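Local coordinates for protein transcriptional regulator (PDB 6W1A) that probably regulates transcription as a dimeric Rgg-family protein, binding DNA through an N-terminal helix-turn-helix domain that precedes a helical, TPR-like C-terminal domain, at residues A[190-195]-A[228-233]; A[77-82]-A[92-97]. All coordinates share one frame; numbering follows the deposited sequence.

Contact 1: A[190-195]-A[228-233]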
loop_
_atom_site.group_PDB
_atom_site.type_symbol
_atom_site.label_atom_id
_atom_site.label_comp_id
_atom_site.label_asym_id
_atom_site.label_seq_id
_atom_site.Cartn_x
_atom_site.Cartn_y
_atom_site.Cartn_z
ATOM N N ASN A 190 2.960 5.827 17.324
ATOM C CA ASN A 190 3.482 7.145 17.666
ATOM C C ASN A 190 2.806 7.707 18.909
ATOM O O ASN A 190 3.438 8.433 19.685
ATOM C CB ASN A 190 3.301 8.106 16.492
ATOM C CG ASN A 190 4.016 9.426 16.708
ATOM O OD1 ASN A 190 3.588 10.256 17.513
ATOM N ND2 ASN A 190 5.115 9.629 15.987
ATOM N N CYS A 191 1.543 7.366 19.136
ATOM C CA CYS A 191 0.863 7.884 20.311
ATOM C C CYS A 191 1.000 6.955 21.509
ATOM O O CYS A 191 0.819 7.402 22.647
ATOM C CB CYS A 191 -0.619 8.131 19.969
ATOM S SG CYS A 191 -1.805 8.294 21.335
ATOM N N LEU A 192 1.423 5.708 21.286
ATOM C CA LEU A 192 1.785 4.833 22.395
ATOM C C LEU A 192 3.067 5.297 23.077
ATOM O O LEU A 192 3.128 5.357 24.311
ATOM C CB LEU A 192 1.928 3.395 21.896
ATOM C CG LEU A 192 2.605 2.383 22.819
ATOM C CD1 LEU A 192 1.863 2.254 24.129
ATOM C CD2 LEU A 192 2.704 1.032 22.136
ATOM N N ILE A 193 4.091 5.660 22.297
ATOM C CA ILE A 193 5.366 6.040 22.905
ATOM C C ILE A 193 5.225 7.334 23.697
ATOM O O ILE A 193 5.901 7.525 24.714
ATOM C CB ILE A 193 6.476 6.144 21.838
ATOM C CG1 ILE A 193 7.844 6.311 22.501
ATOM C CG2 ILE A 193 6.228 7.309 20.906
ATOM C CD1 ILE A 193 8.967 6.523 21.522
ATOM N N ILE A 194 4.334 8.229 23.270
ATOM C CA ILE A 194 4.053 9.420 24.062
ATOM C C ILE A 194 3.290 9.045 25.326
ATOM O O ILE A 194 3.514 9.620 26.398
ATOM C CB ILE A 194 3.291 10.455 23.214
ATOM C CG1 ILE A 194 4.131 10.870 22.005
ATOM C CG2 ILE A 194 2.910 11.664 24.051
ATOM C CD1 ILE A 194 3.474 11.915 21.145
ATOM N N SER A 195 2.399 8.055 25.234
ATOM C CA SER A 195 1.659 7.633 26.417
ATOM C C SER A 195 2.573 6.979 27.444
ATOM O O SER A 195 2.291 7.036 28.647
ATOM C CB SER A 195 0.539 6.671 26.020
ATOM O OG SER A 195 1.018 5.340 25.905
ATOM N N LEU A 228 8.679 -3.036 18.534
ATOM C CA LEU A 228 9.581 -3.758 19.425
ATOM C C LEU A 228 10.310 -2.794 20.350
ATOM O O LEU A 228 10.467 -3.066 21.547
ATOM C CB LEU A 228 10.573 -4.586 18.611
ATOM C CG LEU A 228 11.703 -5.281 19.368
ATOM C CD1 LEU A 228 11.166 -6.456 20.176
ATOM C CD2 LEU A 228 12.769 -5.741 18.388
ATOM N N TYR A 229 10.753 -1.654 19.813
ATOM C CA TYR A 229 11.356 -0.622 20.651
ATOM C C TYR A 229 10.334 -0.040 21.619
ATOM O O TYR A 229 10.576 0.024 22.829
ATOM C CB TYR A 229 11.952 0.487 19.779
ATOM C CG TYR A 229 12.572 1.616 20.574
ATOM C CD1 TYR A 229 11.807 2.699 20.998
ATOM C CD2 TYR A 229 13.924 1.599 20.903
ATOM C CE1 TYR A 229 12.369 3.729 21.732
ATOM C CE2 TYR A 229 14.498 2.624 21.639
ATOM C CZ TYR A 229 13.715 3.687 22.048
ATOM O OH TYR A 229 14.277 4.708 22.780
ATOM N N VAL A 230 9.177 0.380 21.101
ATOM C CA VAL A 230 8.220 1.110 21.928
ATOM C C VAL A 230 7.561 0.180 22.942
ATOM O O VAL A 230 7.418 0.530 24.120
ATOM C CB VAL A 230 7.190 1.833 21.038
ATOM C CG1 VAL A 230 6.055 2.391 21.875
ATOM C CG2 VAL A 230 7.861 2.960 20.269
ATOM N N HIS A 231 7.156 -1.018 22.512
ATOM C CA HIS A 231 6.603 -1.978 23.462
ATOM C C HIS A 231 7.639 -2.379 24.502
ATOM O O HIS A 231 7.290 -2.624 25.662
ATOM C CB HIS A 231 6.072 -3.212 22.730
ATOM C CG HIS A 231 5.367 -4.191 23.617
ATOM N ND1 HIS A 231 4.812 -3.834 24.827
ATOM C CD2 HIS A 231 5.129 -5.516 23.471
ATOM C CE1 HIS A 231 4.261 -4.896 25.387
ATOM N NE2 HIS A 231 4.440 -5.930 24.585
ATOM N N GLY A 232 8.913 -2.459 24.105
ATOM C CA GLY A 232 9.964 -2.700 25.078
ATOM C C GLY A 232 10.159 -1.512 25.999
ATOM O O GLY A 232 10.395 -1.673 27.200
ATOM N N TYR A 233 10.047 -0.303 25.450
ATOM C CA TYR A 233 10.066 0.899 26.274
ATOM C C TYR A 233 8.943 0.880 27.307
ATOM O O TYR A 233 9.117 1.379 28.425
ATOM C CB TYR A 233 9.966 2.125 25.367
ATOM C CG TYR A 233 9.871 3.449 26.079
ATOM C CD1 TYR A 233 10.701 3.750 27.150
ATOM C CD2 TYR A 233 8.955 4.405 25.669
ATOM C CE1 TYR A 233 10.610 4.966 27.797
ATOM C CE2 TYR A 233 8.862 5.620 26.304
ATOM C CZ TYR A 233 9.687 5.895 27.367
ATOM O OH TYR A 233 9.581 7.110 27.997
#
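Two helices of the TPR-like C-terminal domain, 179-197 and 221-237, pack through L192 and I193 on one and V230 and Y233 on the other. The closest CA pair is V230 and I193, 5.8 Å apart, and a short β-branched residue suits so near an approach. With CG1 of V230 anti to the backbone N (chi1 170°), that methyl faces L192 CG at 3.6 Å and also reaches I193 CB, while V230 CG2 lies against I193 alone, 3.9 Å from CD1.

The axes of the two segments run nearly parallel, 25° apart, as expected in an alpha-solenoid when helix 201-215 supplies the return pass between them. L192 also reaches that intervening helix, at S204, I208 and I211, so a branched leucine serves two neighbours at once.

I193, the longer partner, crosses both V230 and Y233 at about a right angle. Its CG1 comes 3.9 Å from Y233 CD2, obliquely to the ring, and its backbone O lies in the ring plane at the edge. The tip methyl CD1 continues to the edge of Y229, 4.4 Å from CE1. Tyrosine combines an apolar ring for I193 with a polar end: the Y233 hydroxyl is hydrogen-bonded to D197, that of Y229 to H269 on helix 260-275.

Contact 2: A[77-82]-A[92-97]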
loop_
_atom_site.group_PDB
_atom_site.type_symbol
_atom_site.label_atom_id
_atom_site.label_comp_id
_atom_site.label_asym_id
_atom_site.label_seq_id
_atom_site.Cartn_x
_atom_site.Cartn_y
_atom_site.Cartn_z
ATOM N N LEU A 77 -0.162 17.407 -1.196
ATOM C CA LEU A 77 0.864 16.635 -0.493
ATOM C C LEU A 77 2.120 16.437 -1.338
ATOM O O LEU A 77 3.239 16.638 -0.852
ATOM C CB LEU A 77 0.312 15.278 -0.057
ATOM C CG LEU A 77 -0.890 15.213 0.880
ATOM C CD1 LEU A 77 -1.420 13.789 0.903
ATOM C CD2 LEU A 77 -0.522 15.676 2.285
ATOM N N SER A 78 1.958 16.008 -2.594
ATOM C CA SER A 78 3.067 16.008 -3.546
ATOM C C SER A 78 3.833 17.322 -3.516
ATOM O O SER A 78 5.066 17.340 -3.444
ATOM C CB SER A 78 2.548 15.743 -4.954
ATOM O OG SER A 78 1.723 16.817 -5.361
ATOM N N ARG A 79 3.113 18.440 -3.583
ATOM C CA ARG A 79 3.794 19.725 -3.646
ATOM C C ARG A 79 4.447 20.053 -2.313
ATOM O O ARG A 79 5.466 20.748 -2.276
ATOM C CB ARG A 79 2.815 20.829 -4.036
ATOM C CG ARG A 79 2.355 20.776 -5.477
ATOM C CD ARG A 79 1.492 21.980 -5.791
ATOM N NE ARG A 79 2.259 23.215 -5.714
ATOM C CZ ARG A 79 1.727 24.409 -5.496
ATOM N NH1 ARG A 79 0.418 24.535 -5.329
ATOM N NH2 ARG A 79 2.504 25.477 -5.447
ATOM N N VAL A 80 3.898 19.528 -1.218
ATOM C CA VAL A 80 4.514 19.733 0.085
ATOM C C VAL A 80 5.746 18.850 0.239
ATOM O O VAL A 80 6.801 19.322 0.681
ATOM C CB VAL A 80 3.481 19.474 1.203
ATOM C CG1 VAL A 80 4.177 19.178 2.521
ATOM C CG2 VAL A 80 2.558 20.669 1.366
ATOM N N ARG A 81 5.647 17.573 -0.149
ATOM C CA ARG A 81 6.810 16.689 -0.093
ATOM C C ARG A 81 7.907 17.119 -1.059
ATOM O O ARG A 81 9.095 16.902 -0.796
ATOM C CB ARG A 81 6.396 15.247 -0.399
ATOM C CG ARG A 81 5.316 14.630 0.488
ATOM C CD ARG A 81 5.275 15.192 1.904
ATOM N NE ARG A 81 4.102 14.686 2.612
ATOM C CZ ARG A 81 3.952 14.709 3.930
ATOM N NH1 ARG A 81 2.849 14.216 4.474
ATOM N NH2 ARG A 81 4.898 15.236 4.698
ATOM N N LYS A 82 7.537 17.705 -2.196
ATOM C CA LYS A 82 8.525 18.279 -3.107
ATOM C C LYS A 82 9.319 19.393 -2.432
ATOM O O LYS A 82 10.549 19.336 -2.351
ATOM C CB LYS A 82 7.852 18.783 -4.394
ATOM C CG LYS A 82 8.836 19.392 -5.395
ATOM C CD LYS A 82 8.187 19.641 -6.748
ATOM C CE LYS A 82 9.025 20.596 -7.586
ATOM N NZ LYS A 82 8.327 21.067 -8.816
ATOM N N LEU A 92 7.601 26.919 0.209
ATOM C CA LEU A 92 6.630 26.392 1.157
ATOM C C LEU A 92 5.711 27.481 1.696
ATOM O O LEU A 92 4.495 27.278 1.790
ATOM C CB LEU A 92 7.346 25.672 2.300
ATOM C CG LEU A 92 7.481 24.156 2.117
ATOM C CD1 LEU A 92 8.443 23.564 3.138
ATOM C CD2 LEU A 92 6.124 23.480 2.201
ATOM N N LEU A 93 6.265 28.644 2.046
ATOM C CA LEU A 93 5.418 29.723 2.539
ATOM C C LEU A 93 4.619 30.387 1.425
ATOM O O LEU A 93 3.532 30.914 1.689
ATOM C CB LEU A 93 6.282 30.759 3.262
ATOM C CG LEU A 93 5.741 31.483 4.496
ATOM C CD1 LEU A 93 6.844 32.350 5.075
ATOM C CD2 LEU A 93 4.504 32.329 4.193
ATOM N N LYS A 94 5.103 30.337 0.180
ATOM C CA LYS A 94 4.248 30.704 -0.943
ATOM C C LYS A 94 3.052 29.764 -1.019
ATOM O O LYS A 94 1.928 30.191 -1.303
ATOM C CB LYS A 94 5.046 30.721 -2.249
ATOM C CG LYS A 94 4.231 31.051 -3.510
ATOM C CD LYS A 94 3.692 29.803 -4.179
ATOM C CE LYS A 94 4.738 28.699 -4.118
ATOM N NZ LYS A 94 4.229 27.384 -4.561
ATOM N N LEU A 95 3.278 28.474 -0.773
ATOM C CA LEU A 95 2.204 27.495 -0.855
ATOM C C LEU A 95 1.248 27.613 0.326
ATOM O O LEU A 95 0.119 27.116 0.252
ATOM C CB LEU A 95 2.814 26.088 -0.914
ATOM C CG LEU A 95 1.944 24.847 -0.836
ATOM C CD1 LEU A 95 1.087 24.754 -2.072
ATOM C CD2 LEU A 95 2.799 23.601 -0.673
ATOM N N LEU A 96 1.658 28.315 1.385
ATOM C CA LEU A 96 0.732 28.657 2.457
ATOM C C LEU A 96 -0.212 29.777 2.039
ATOM O O LEU A 96 -1.325 29.880 2.567
ATOM C CB LEU A 96 1.513 29.074 3.703
ATOM C CG LEU A 96 0.711 29.139 4.997
ATOM C CD1 LEU A 96 -0.116 27.875 5.161
ATOM C CD2 LEU A 96 1.618 29.379 6.193
ATOM N N GLU A 97 0.215 30.621 1.099
ATOM C CA GLU A 97 -0.636 31.702 0.623
ATOM C C GLU A 97 -1.608 31.229 -0.446
ATOM O O GLU A 97 -2.722 31.755 -0.539
ATOM C CB GLU A 97 0.216 32.857 0.097
ATOM C CG GLU A 97 -0.569 34.143 -0.127
ATOM C CD GLU A 97 -1.000 34.805 1.175
ATOM O OE1 GLU A 97 -1.914 35.658 1.136
ATOM O OE2 GLU A 97 -0.425 34.475 2.236
#
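L95 meets R79 and V80 across an antiparallel helix hairpin, in which helices 72-85 and 89-98 are joined by a short turn and their segments run at 155° to one another, with axes 10.5 Å apart.

The apolar part of the contact rests on V80 and L95. L95 points toward the opposite helix, and with CG anti to its backbone N (chi1 173°) the branched end spreads over two neighbours. CD2 meets V80 CG2 at 3.6 Å, the two side chains crossing at about a right angle. L92 is a peripheral neighbour, its CD2 reaching only the carbonyl O of V80, at 4.5 Å. Y83, one turn on from R79, also touches L92, K94 and L95. Compact aliphatic residues fit this buried interior, where no hydrogen bond spans the two segments.

The other methyl of L95 provides the contact between apolar and charged groups. CD1 lies over one face of the R79 guanidinium, offset toward its rim, 3.3 Å from NH1. A bend at chi3 (65°) turns the arginine chain so that its flat group lies against this methyl. Arginine suits the place because its flat faces tolerate a hydrocarbon neighbour, while its N-H groups lie in the plane of the group, away from the methyl that covers its face.

The polar ends gather at that edge. K94, bent along its chain, brings NZ near the guanidinium plane; NZ and R79 NH2 are both donors and make no hydrogen bond, and their exact separation is doubtful at this resolution. The weak hydrogen bond of NH2 goes instead to the Y83 hydroxyl. A phosphate ion, probably from the crystallisation liquor, lies about 5 Å from the R79 side chain, consistent with a positively charged patch that attracts anions.

Overall arrangement
From the N terminus, the chain first reaches contact 2, which closes a hairpin: only nine residues separate 77-82 from 92-97. It then passes through several further helices before reaching contact 1, where 32 residues lie between the segments and include helix 201-215. The two closures therefore follow in series, neither nesting nor crossing. Contact 2 ties helix 72-85 to helix 89-98, its nearest atom about 29 Å from the bound nucleic acid, whereas contact 1 joins near-parallel helices further along, its nearest atom about 46 Å from it. The centres of contact 1 and contact 2 lie about 31 Å apart, and the two contacts do not touch.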